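Local coordinates for TATA-box-binding protein (Sulfolobus acidocaldarius, PDB 1MP9), which probably binds the TATA box of archaeal promoters as a general transcription factor, helping to activate genes transcribed by RNA polymerase, at residues 59-64 and 69-74; 130-133 and 137-140; 141-146 and 176-181; 150-155 and 160-165. All coordinates share one frame; numbering follows the deposited sequence.

Contact 1: 59-64 and 69-74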
loop_
_atom_site.group_PDB
_atom_site.type_symbol
_atom_site.label_atom_id
_atom_site.label_comp_id
_atom_site.label_asym_id
_atom_site.label_seq_id
_atom_site.Cartn_x
_atom_site.Cartn_y
_atom_site.Cartn_z
ATOM N N ILE A 59 -17.340 11.013 15.481
ATOM C CA ILE A 59 -17.831 10.340 14.290
ATOM C C ILE A 59 -18.226 11.364 13.247
ATOM O O ILE A 59 -18.754 12.423 13.599
ATOM C CB ILE A 59 -19.091 9.511 14.589
ATOM C CG1 ILE A 59 -18.790 8.463 15.656
ATOM C CG2 ILE A 59 -19.570 8.823 13.314
ATOM C CD1 ILE A 59 -17.879 7.368 15.176
ATOM N N THR A 60 -17.944 11.075 11.979
ATOM C CA THR A 60 -18.370 11.987 10.939
ATOM C C THR A 60 -19.273 11.238 9.992
ATOM O O THR A 60 -19.024 10.089 9.635
ATOM C CB THR A 60 -17.209 12.607 10.167
ATOM O OG1 THR A 60 -16.468 13.453 11.051
ATOM C CG2 THR A 60 -17.733 13.485 8.990
ATOM N N SER A 61 -20.359 11.892 9.615
ATOM C CA SER A 61 -21.298 11.291 8.688
ATOM C C SER A 61 -21.398 12.215 7.494
ATOM O O SER A 61 -21.582 13.422 7.652
ATOM C CB SER A 61 -22.666 11.148 9.354
ATOM O OG SER A 61 -23.549 10.446 8.493
ATOM N N LEU A 62 -21.234 11.666 6.301
ATOM C CA LEU A 62 -21.346 12.471 5.075
ATOM C C LEU A 62 -22.635 11.984 4.430
ATOM O O LEU A 62 -22.754 10.790 4.117
ATOM C CB LEU A 62 -20.152 12.209 4.150
ATOM C CG LEU A 62 -18.792 12.376 4.843
ATOM C CD1 LEU A 62 -17.686 11.976 3.910
ATOM C CD2 LEU A 62 -18.603 13.851 5.271
ATOM N N ILE A 63 -23.581 12.911 4.232
ATOM C CA ILE A 63 -24.894 12.581 3.694
ATOM C C ILE A 63 -25.087 13.108 2.275
ATOM O O ILE A 63 -25.024 14.310 2.020
ATOM C CB ILE A 63 -25.997 13.125 4.658
ATOM C CG1 ILE A 63 -25.794 12.508 6.044
ATOM C CG2 ILE A 63 -27.400 12.746 4.173
ATOM C CD1 ILE A 63 -26.644 13.146 7.152
ATOM N N PHE A 64 -25.319 12.192 1.350
ATOM C CA PHE A 64 -25.492 12.573 -0.044
ATOM C C PHE A 64 -26.947 12.637 -0.506
ATOM O O PHE A 64 -27.826 12.025 0.102
ATOM C CB PHE A 64 -24.673 11.638 -0.933
ATOM C CG PHE A 64 -23.213 11.650 -0.603
ATOM C CD1 PHE A 64 -22.706 10.817 0.410
ATOM C CD2 PHE A 64 -22.351 12.563 -1.229
ATOM C CE1 PHE A 64 -21.347 10.900 0.805
ATOM C CE2 PHE A 64 -21.006 12.655 -0.847
ATOM C CZ PHE A 64 -20.503 11.833 0.163
ATOM N N MET A 69 -25.374 7.373 2.960
ATOM C CA MET A 69 -24.660 8.063 4.019
ATOM C C MET A 69 -23.332 7.318 4.285
ATOM O O MET A 69 -23.295 6.088 4.371
ATOM C CB MET A 69 -25.560 8.110 5.253
ATOM C CG MET A 69 -24.996 8.824 6.453
ATOM S SD MET A 69 -26.353 9.141 7.654
ATOM C CE MET A 69 -26.591 7.438 8.302
ATOM N N VAL A 70 -22.232 8.057 4.366
ATOM C CA VAL A 70 -20.953 7.430 4.671
ATOM C C VAL A 70 -20.635 7.819 6.115
ATOM O O VAL A 70 -20.644 9.000 6.444
ATOM C CB VAL A 70 -19.823 7.932 3.751
ATOM C CG1 VAL A 70 -18.463 7.326 4.238
ATOM C CG2 VAL A 70 -20.090 7.490 2.280
ATOM N N VAL A 71 -20.358 6.830 6.962
ATOM C CA VAL A 71 -20.047 7.072 8.370
ATOM C C VAL A 71 -18.616 6.633 8.647
ATOM O O VAL A 71 -18.219 5.504 8.328
ATOM C CB VAL A 71 -21.042 6.312 9.263
ATOM C CG1 VAL A 71 -20.721 6.523 10.744
ATOM C CG2 VAL A 71 -22.464 6.828 8.962
ATOM N N THR A 72 -17.838 7.531 9.242
ATOM C CA THR A 72 -16.448 7.246 9.510
ATOM C C THR A 72 -16.069 7.611 10.941
ATOM O O THR A 72 -16.676 8.511 11.539
ATOM C CB THR A 72 -15.565 8.023 8.511
ATOM O OG1 THR A 72 -14.212 7.644 8.674
ATOM C CG2 THR A 72 -15.699 9.547 8.736
ATOM N N GLY A 73 -15.091 6.897 11.494
ATOM C CA GLY A 73 -14.649 7.184 12.851
ATOM C C GLY A 73 -14.834 6.088 13.890
ATOM O O GLY A 73 -14.062 6.028 14.861
ATOM N N ALA A 74 -15.824 5.210 13.710
ATOM C CA ALA A 74 -16.066 4.141 14.692
ATOM C C ALA A 74 -14.901 3.146 14.716
ATOM O O ALA A 74 -14.287 2.878 13.672
ATOM C CB ALA A 74 -17.354 3.412 14.365
#
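I59 reaches along the partner strand with both of its branches. CG2, set anti to the backbone N, lies against V71 CG1 at 3.6 Å, while CD1 on the other branch ends 3.3 Å from A74 N. With an alanine here both branches are gone, which would probably leave V71 CG1 and the chain at A74, just past the strand, without their cover. Farther along the same face, S61 OG is pressed against the thioether chain of M69, 3.0 Å from CG and 3.2 Å from SD; this buried hydroxyl has no hydrogen-bonding partner in the model. I63 and M69 run side by side, with I63 CG1 3.8 Å from M69 SD. On the other face T72 CG2 packs on T60 CB at 3.7 Å, and the F64 ring meets V70 CG2 obliquely. Behind these contacts stands a hairpin ladder: T60 with T72 and L62 with V70 each exchange two nearly straight N-H...O bonds. At G73 a CB would crowd I59 CA, and the backbone angles would also jam it against the carbonyl oxygen of T72. Strand 50-54 flanks 59-63, and strand 12-23 flanks 68-72. Helix 77-93 touches I59, S61, M69 and A74, whereas L62, V70 and T72 lie on the concave side, which binds DNA in this family and here packs on F126 of the second subunit.

Contact 2: 130-133 and 137-140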
loop_
_atom_site.group_PDB
_atom_site.type_symbol
_atom_site.label_atom_id
_atom_site.label_comp_id
_atom_site.label_asym_id
_atom_site.label_seq_id
_atom_site.Cartn_x
_atom_site.Cartn_y
_atom_site.Cartn_z
ATOM N N ASN A 130 5.113 -10.238 -4.279
ATOM C CA ASN A 130 4.380 -8.970 -4.441
ATOM C C ASN A 130 4.557 -7.839 -3.446
ATOM O O ASN A 130 3.573 -7.400 -2.805
ATOM C CB ASN A 130 2.865 -9.238 -4.568
ATOM C CG ASN A 130 2.534 -10.698 -4.837
ATOM O OD1 ASN A 130 1.881 -11.364 -4.018
ATOM N ND2 ASN A 130 2.979 -11.204 -5.977
ATOM N N ASN A 131 5.773 -7.295 -3.357
ATOM C CA ASN A 131 5.979 -6.214 -2.404
ATOM C C ASN A 131 6.888 -5.101 -2.870
ATOM O O ASN A 131 7.628 -5.223 -3.853
ATOM C CB ASN A 131 6.575 -6.779 -1.112
ATOM C CG ASN A 131 8.054 -7.107 -1.254
ATOM O OD1 ASN A 131 8.438 -8.258 -1.515
ATOM N ND2 ASN A 131 8.895 -6.095 -1.107
ATOM N N MET A 132 6.835 -4.013 -2.114
ATOM C CA MET A 132 7.708 -2.884 -2.339
ATOM C C MET A 132 8.521 -2.601 -1.068
ATOM O O MET A 132 7.960 -2.488 0.027
ATOM C CB MET A 132 6.930 -1.595 -2.659
ATOM C CG MET A 132 7.877 -0.364 -2.708
ATOM S SD MET A 132 7.014 1.229 -2.843
ATOM C CE MET A 132 6.741 1.667 -1.170
ATOM N N TYR A 133 9.838 -2.527 -1.215
ATOM C CA TYR A 133 10.678 -2.110 -0.115
ATOM C C TYR A 133 11.713 -1.182 -0.705
ATOM O O TYR A 133 12.743 -1.604 -1.229
ATOM C CB TYR A 133 11.334 -3.261 0.660
ATOM C CG TYR A 133 12.134 -2.725 1.859
ATOM C CD1 TYR A 133 11.553 -1.801 2.741
ATOM C CD2 TYR A 133 13.486 -3.064 2.053
ATOM C CE1 TYR A 133 12.292 -1.207 3.776
ATOM C CE2 TYR A 133 14.239 -2.480 3.093
ATOM C CZ TYR A 133 13.633 -1.550 3.940
ATOM O OH TYR A 133 14.344 -0.914 4.931
ATOM N N GLN A 137 12.022 5.826 -0.275
ATOM C CA GLN A 137 10.709 6.370 -0.658
ATOM C C GLN A 137 9.642 6.193 0.418
ATOM O O GLN A 137 8.776 7.062 0.598
ATOM C CB GLN A 137 10.189 5.726 -1.957
ATOM C CG GLN A 137 11.144 5.829 -3.138
ATOM C CD GLN A 137 11.430 7.278 -3.527
ATOM O OE1 GLN A 137 10.517 8.083 -3.647
ATOM N NE2 GLN A 137 12.700 7.601 -3.725
ATOM N N PHE A 138 9.664 5.052 1.098
ATOM C CA PHE A 138 8.679 4.778 2.155
ATOM C C PHE A 138 9.468 3.908 3.116
ATOM O O PHE A 138 10.109 2.953 2.706
ATOM C CB PHE A 138 7.455 4.031 1.588
ATOM C CG PHE A 138 6.483 3.575 2.641
ATOM C CD1 PHE A 138 5.657 4.480 3.284
ATOM C CD2 PHE A 138 6.405 2.234 2.998
ATOM C CE1 PHE A 138 4.764 4.059 4.262
ATOM C CE2 PHE A 138 5.518 1.809 3.978
ATOM C CZ PHE A 138 4.695 2.725 4.609
ATOM N N PRO A 139 9.409 4.204 4.418
ATOM C CA PRO A 139 10.180 3.414 5.382
ATOM C C PRO A 139 9.761 1.967 5.643
ATOM O O PRO A 139 10.530 1.174 6.197
ATOM C CB PRO A 139 10.157 4.297 6.620
ATOM C CG PRO A 139 8.729 4.858 6.561
ATOM C CD PRO A 139 8.568 5.213 5.096
ATOM N N GLY A 140 8.576 1.588 5.215
ATOM C CA GLY A 140 8.179 0.216 5.457
ATOM C C GLY A 140 8.127 -0.613 4.187
ATOM O O GLY A 140 8.506 -0.127 3.118
HETATM O O HOH W 1 13.174 1.558 6.351
#
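M132 and F138 supply the apolar part of this contact. The thioether runs out with CG anti to the backbone N (chi1 172°), then bends at its last torsion (chi3 89°), which brings CE to 3.7 Å from F138 CB. The two side chains cross at about a right angle, and the methyl approaches the F138 ring obliquely.

A second kind of interaction is made by the edge of Y133. Two successive carbonyl oxygens lie near the plane of its ring: G140 O is 3.5 Å from Y133 CD1, and P139 O is 3.8 Å from Y133 CE1. The aromatic C-H groups thus face oxygen, a weakly polar approach. G140 suits this loop, since a CB on it would be crowded by F138 CE2.

Water makes the third link. One molecule donates to P139 O at 2.7 Å and also hydrogen-bonds Y133 OH at 3.1 Å, bridging the hydroxyl to the carbonyl whose oxygen already lies by the ring edge. Y133 also rests on helix 121-127. M132 pairs by its backbone with I142, and F138 meets F138 of the second subunit with the ring planes at about 80°. F138, in its Phe-Pro-Gly sequence, probably corresponds to one of the phenylalanines that TATA-binding proteins wedge into kinked DNA.

With no direct hydrogen bond between the segments, the loop meets M132 and Y133 through dispersion, C-H to oxygen approaches and one bridging water.

Contact 3: 141-146 and 176-181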
loop_
_atom_site.group_PDB
_atom_site.type_symbol
_atom_site.label_atom_id
_atom_site.label_comp_id
_atom_site.label_asym_id
_atom_site.label_seq_id
_atom_site.Cartn_x
_atom_site.Cartn_y
_atom_site.Cartn_z
ATOM N N LEU A 141 7.686 -1.863 4.331
ATOM C CA LEU A 141 7.518 -2.805 3.229
ATOM C C LEU A 141 6.009 -2.831 2.948
ATOM O O LEU A 141 5.198 -2.949 3.876
ATOM C CB LEU A 141 7.988 -4.204 3.652
ATOM C CG LEU A 141 7.944 -5.305 2.559
ATOM C CD1 LEU A 141 9.045 -6.325 2.790
ATOM C CD2 LEU A 141 6.608 -5.988 2.536
ATOM N N ILE A 142 5.622 -2.700 1.690
ATOM C CA ILE A 142 4.214 -2.719 1.366
ATOM C C ILE A 142 3.946 -4.052 0.695
ATOM O O ILE A 142 4.629 -4.437 -0.256
ATOM C CB ILE A 142 3.833 -1.542 0.419
ATOM C CG1 ILE A 142 4.142 -0.218 1.118
ATOM C CG2 ILE A 142 2.335 -1.617 0.037
ATOM C CD1 ILE A 142 3.899 1.028 0.253
ATOM N N TYR A 143 2.948 -4.753 1.204
ATOM C CA TYR A 143 2.594 -6.064 0.683
ATOM C C TYR A 143 1.116 -6.069 0.253
ATOM O O TYR A 143 0.212 -5.749 1.044
ATOM C CB TYR A 143 2.831 -7.116 1.776
ATOM C CG TYR A 143 2.613 -8.532 1.330
ATOM C CD1 TYR A 143 3.612 -9.220 0.651
ATOM C CD2 TYR A 143 1.407 -9.179 1.563
ATOM C CE1 TYR A 143 3.416 -10.537 0.208
ATOM C CE2 TYR A 143 1.190 -10.494 1.125
ATOM C CZ TYR A 143 2.205 -11.171 0.448
ATOM O OH TYR A 143 2.045 -12.477 0.032
ATOM N N ARG A 144 0.879 -6.371 -1.010
ATOM C CA ARG A 144 -0.479 -6.429 -1.539
ATOM C C ARG A 144 -0.879 -7.909 -1.439
ATOM O O ARG A 144 -0.360 -8.769 -2.175
ATOM C CB ARG A 144 -0.494 -5.959 -2.994
ATOM C CG ARG A 144 -1.932 -5.902 -3.566
ATOM C CD ARG A 144 -1.951 -5.317 -4.968
ATOM N NE ARG A 144 -3.315 -5.261 -5.528
ATOM C CZ ARG A 144 -3.736 -4.402 -6.458
ATOM N NH1 ARG A 144 -2.921 -3.464 -6.964
ATOM N NH2 ARG A 144 -4.983 -4.520 -6.922
ATOM N N MET A 145 -1.780 -8.199 -0.510
ATOM C CA MET A 145 -2.219 -9.574 -0.246
ATOM C C MET A 145 -3.492 -9.868 -1.014
ATOM O O MET A 145 -4.337 -8.981 -1.179
ATOM C CB MET A 145 -2.482 -9.750 1.255
ATOM C CG MET A 145 -2.840 -11.187 1.709
ATOM S SD MET A 145 -2.793 -11.316 3.537
ATOM C CE MET A 145 -0.984 -11.722 3.745
ATOM N N ASP A 146 -3.616 -11.104 -1.488
ATOM C CA ASP A 146 -4.797 -11.498 -2.261
ATOM C C ASP A 146 -5.866 -12.134 -1.392
ATOM O O ASP A 146 -7.036 -11.828 -1.552
ATOM C CB ASP A 146 -4.387 -12.434 -3.387
ATOM C CG ASP A 146 -3.569 -11.719 -4.438
ATOM O OD1 ASP A 146 -2.813 -12.393 -5.167
ATOM O OD2 ASP A 146 -3.691 -10.466 -4.535
ATOM N N LYS A 176 -1.971 -12.882 11.078
ATOM C CA LYS A 176 -1.384 -14.194 11.359
ATOM C C LYS A 176 -0.697 -14.760 10.114
ATOM O O LYS A 176 0.331 -15.412 10.221
ATOM C CB LYS A 176 -2.429 -15.230 11.841
ATOM C CG LYS A 176 -1.753 -16.612 12.089
ATOM C CD LYS A 176 -2.683 -17.771 12.453
ATOM C CE LYS A 176 -1.919 -19.156 12.456
ATOM N NZ LYS A 176 -0.665 -19.118 13.260
ATOM N N LYS A 177 -1.275 -14.532 8.939
ATOM C CA LYS A 177 -0.681 -15.059 7.715
ATOM C C LYS A 177 0.700 -14.478 7.410
ATOM O O LYS A 177 1.638 -15.224 7.151
ATOM C CB LYS A 177 -1.615 -14.797 6.524
ATOM C CG LYS A 177 -1.262 -15.544 5.220
ATOM C CD LYS A 177 -2.465 -15.441 4.245
ATOM C CE LYS A 177 -2.084 -15.765 2.796
ATOM N NZ LYS A 177 -3.293 -15.819 1.902
ATOM N N ILE A 178 0.848 -13.156 7.440
ATOM C CA ILE A 178 2.139 -12.587 7.128
ATOM C C ILE A 178 3.123 -12.904 8.214
ATOM O O ILE A 178 4.313 -13.074 7.955
ATOM C CB ILE A 178 2.035 -11.041 6.859
ATOM C CG1 ILE A 178 3.318 -10.532 6.197
ATOM C CG2 ILE A 178 1.743 -10.304 8.113
ATOM C CD1 ILE A 178 3.534 -11.047 4.812
ATOM N N PHE A 179 2.638 -13.010 9.450
ATOM C CA PHE A 179 3.517 -13.360 10.563
ATOM C C PHE A 179 4.104 -14.755 10.303
ATOM O O PHE A 179 5.301 -14.968 10.388
ATOM C CB PHE A 179 2.743 -13.402 11.898
ATOM C CG PHE A 179 3.551 -13.994 13.045
ATOM C CD1 PHE A 179 4.540 -13.242 13.676
ATOM C CD2 PHE A 179 3.320 -15.296 13.486
ATOM C CE1 PHE A 179 5.303 -13.787 14.755
ATOM C CE2 PHE A 179 4.071 -15.848 14.561
ATOM C CZ PHE A 179 5.067 -15.076 15.192
ATOM N N ASP A 180 3.237 -15.715 10.015
ATOM C CA ASP A 180 3.674 -17.080 9.753
ATOM C C ASP A 180 4.614 -17.134 8.564
ATOM O O ASP A 180 5.604 -17.858 8.589
ATOM C CB ASP A 180 2.459 -17.963 9.483
ATOM C CG ASP A 180 1.658 -18.232 10.730
ATOM O OD1 ASP A 180 0.458 -18.602 10.631
ATOM O OD2 ASP A 180 2.231 -18.068 11.822
ATOM N N LYS A 181 4.331 -16.366 7.519
ATOM C CA LYS A 181 5.231 -16.392 6.383
ATOM C C LYS A 181 6.585 -15.757 6.773
ATOM O O LYS A 181 7.645 -16.272 6.410
ATOM C CB LYS A 181 4.609 -15.671 5.175
ATOM C CG LYS A 181 5.507 -15.657 3.911
ATOM C CD LYS A 181 5.885 -17.085 3.411
ATOM C CE LYS A 181 5.710 -17.192 1.890
ATOM N NZ LYS A 181 6.331 -18.433 1.283
#
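I178 sits over the Y143 ring where helix 168-184 packs on the curved sheet of the TATA-binding protein saddle. Within that α/β fold the helix crosses strand 141-145 at 118°, the short axes 11.6 Å apart, so side chains alone span the gap. The packed part is built from Y143, M145 and I178. It includes a CH-pi contact: I178 CD1 stands 4.2 Å from the centroid of the Y143 ring and only 7° off its normal, almost over the centre of one face. I178 is buried, and it also touches L152 and I154 of the next strand. M145, buried too, extends from its strand and bends at its last torsion (chi3 -87°), turning its methyl toward the helix, where CE is 4.4 Å from I178 CB; of the residues here it gives up the most surface to the other segment.

The solvent side belongs to the exposed K177. It lies obliquely across that methyl, giving its aliphatic stem to the contact while the charged end leads on to a hydrogen bond with the backbone oxygen of E147. M145 CE meets the K177 stem at CD, 4.0 Å away.

Contact 4: 150-155 and 160-165; sequences VVLLIF and MVITGA
L152 and I162 lie side by side, pointing the same way: one methyl of the leucine, CD2, fits against I162 CG1 at 3.7 Å. M160 runs alongside both L152 and I154. Its CG is anti to the carbonyl carbon (chi1 -78°) and passes I154 CG1 at 4.0 Å; the bend at chi3 (69°) then brings CE up to the fork of L152, 4.0 Å from CD2. A serine in its place has nothing beyond its OG, and would probably open a gap beside the L152 methyls where CE now sits, with a polar oxygen set against I154.

On the other face L153 and V161 also point the same way, with L153 CD1 3.8 Å from V161 CB. F155 turns an edge to the V161 CG2 methyl at 4.3 Å. At the far end of the hairpin V150 CG1 packs on A165 CB at 3.9 Å, beyond G164, where the chain turns a corner.

Paired backbone bonds hold this alignment: V151 with T163 and L153 with V161 each give and take one N-H...O bond. Helix 168-184 covers I154, I162 and A165. V151, L153, V161 and T163 face the second subunit, where R144, I142, Q137 and M132 of that chain pack against them.

This curved sheet, backed by helix 168-184 and with its concave face left to partners, is one half of the TATA-binding protein saddle; in relatives the concave face grips the minor groove, and F155 probably matches a phenylalanine that kinks the DNA.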
loop_
_atom_site.group_PDB
_atom_site.type_symbol
_atom_site.label_atom_id
_atom_site.label_comp_id
_atom_site.label_asym_id
_atom_site.label_seq_id
_atom_site.Cartn_x
_atom_site.Cartn_y
_atom_site.Cartn_z
ATOM N N VAL A 150 -6.162 -7.350 1.044
ATOM C CA VAL A 150 -5.773 -6.198 1.849
ATOM C C VAL A 150 -4.402 -5.717 1.453
ATOM O O VAL A 150 -3.656 -6.403 0.751
ATOM C CB VAL A 150 -5.724 -6.567 3.394
ATOM C CG1 VAL A 150 -7.093 -7.124 3.857
ATOM C CG2 VAL A 150 -4.652 -7.660 3.667
ATOM N N VAL A 151 -4.054 -4.534 1.915
ATOM C CA VAL A 151 -2.722 -4.019 1.654
ATOM C C VAL A 151 -2.107 -3.871 3.046
ATOM O O VAL A 151 -2.758 -3.398 3.985
ATOM C CB VAL A 151 -2.748 -2.659 0.927
ATOM C CG1 VAL A 151 -1.346 -2.039 0.953
ATOM C CG2 VAL A 151 -3.206 -2.844 -0.552
ATOM N N LEU A 152 -0.867 -4.315 3.182
ATOM C CA LEU A 152 -0.181 -4.240 4.455
ATOM C C LEU A 152 1.003 -3.297 4.417
ATOM O O LEU A 152 1.743 -3.295 3.448
ATOM C CB LEU A 152 0.375 -5.605 4.829
ATOM C CG LEU A 152 -0.558 -6.811 4.815
ATOM C CD1 LEU A 152 0.245 -8.077 5.227
ATOM C CD2 LEU A 152 -1.733 -6.537 5.775
ATOM N N LEU A 153 1.182 -2.507 5.477
ATOM C CA LEU A 153 2.373 -1.637 5.610
ATOM C C LEU A 153 3.058 -2.354 6.785
ATOM O O LEU A 153 2.446 -2.537 7.823
ATOM C CB LEU A 153 1.997 -0.210 6.009
ATOM C CG LEU A 153 1.003 0.479 5.079
ATOM C CD1 LEU A 153 0.773 1.905 5.558
ATOM C CD2 LEU A 153 1.548 0.521 3.649
ATOM N N ILE A 154 4.303 -2.771 6.617
ATOM C CA ILE A 154 5.024 -3.534 7.655
ATOM C C ILE A 154 6.328 -2.819 7.972
ATOM O O ILE A 154 7.160 -2.598 7.092
ATOM C CB ILE A 154 5.364 -4.955 7.125
ATOM C CG1 ILE A 154 4.063 -5.680 6.730
ATOM C CG2 ILE A 154 6.173 -5.775 8.193
ATOM C CD1 ILE A 154 4.383 -6.955 5.891
ATOM N N PHE A 155 6.507 -2.469 9.233
ATOM C CA PHE A 155 7.695 -1.741 9.630
ATOM C C PHE A 155 8.647 -2.643 10.376
ATOM O O PHE A 155 8.248 -3.665 10.978
ATOM C CB PHE A 155 7.299 -0.530 10.477
ATOM C CG PHE A 155 6.350 0.420 9.772
ATOM C CD1 PHE A 155 4.976 0.330 9.974
ATOM C CD2 PHE A 155 6.838 1.409 8.914
ATOM C CE1 PHE A 155 4.091 1.208 9.331
ATOM C CE2 PHE A 155 5.956 2.298 8.259
ATOM C CZ PHE A 155 4.574 2.185 8.477
ATOM N N MET A 160 2.447 -2.615 12.124
ATOM C CA MET A 160 1.859 -2.846 10.815
ATOM C C MET A 160 0.582 -2.074 10.712
ATOM O O MET A 160 -0.076 -1.785 11.729
ATOM C CB MET A 160 1.430 -4.310 10.642
ATOM C CG MET A 160 2.449 -5.361 10.346
ATOM S SD MET A 160 1.536 -6.973 10.505
ATOM C CE MET A 160 0.439 -6.893 9.072
ATOM N N VAL A 161 0.208 -1.786 9.474
ATOM C CA VAL A 161 -1.055 -1.149 9.207
ATOM C C VAL A 161 -1.754 -2.110 8.212
ATOM O O VAL A 161 -1.128 -2.623 7.262
ATOM C CB VAL A 161 -0.874 0.216 8.565
ATOM C CG1 VAL A 161 -2.246 0.794 8.169
ATOM C CG2 VAL A 161 -0.189 1.176 9.540
ATOM N N ILE A 162 -3.023 -2.387 8.442
ATOM C CA ILE A 162 -3.746 -3.289 7.550
ATOM C C ILE A 162 -4.973 -2.566 7.006
ATOM O O ILE A 162 -5.795 -2.073 7.787
ATOM C CB ILE A 162 -4.241 -4.551 8.293
ATOM C CG1 ILE A 162 -3.081 -5.289 8.973
ATOM C CG2 ILE A 162 -4.941 -5.483 7.301
ATOM C CD1 ILE A 162 -2.714 -4.759 10.387
ATOM N N THR A 163 -5.112 -2.484 5.686
ATOM C CA THR A 163 -6.280 -1.818 5.125
ATOM C C THR A 163 -6.904 -2.644 3.974
ATOM O O THR A 163 -6.218 -3.423 3.311
ATOM C CB THR A 163 -5.915 -0.371 4.615
ATOM O OG1 THR A 163 -7.078 0.271 4.093
ATOM C CG2 THR A 163 -4.868 -0.431 3.480
ATOM N N GLY A 164 -8.195 -2.468 3.736
ATOM C CA GLY A 164 -8.821 -3.198 2.643
ATOM C C GLY A 164 -9.843 -4.217 3.115
ATOM O O GLY A 164 -10.717 -4.604 2.367
ATOM N N ALA A 165 -9.744 -4.647 4.363
ATOM C CA ALA A 165 -10.666 -5.643 4.858
ATOM C C ALA A 165 -12.037 -5.060 5.139
ATOM O O ALA A 165 -12.170 -3.873 5.452
ATOM C CB ALA A 165 -10.118 -6.277 6.121
#

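All four contacts reach one long antiparallel sheet. Contact 1 belongs to the first repeat and comes first along the chain; contacts 2, 3 and 4 belong to the second, with contact 4 nested in the loop that contact 3 closes. Contacts 1 and 4 are equivalent hairpins, one in each repeat, their centres about 22 Å apart. The second-repeat contacts touch one another: strand 141-145 lies between strands 131-132 and 150-154, and F138 packs on F155. Contact 1 lies about 31 Å from contact 2, centre to centre, across the middle of the chain. This duplicated layout makes the two-lobed saddle, and all four contacts touch the second subunit in the crystal.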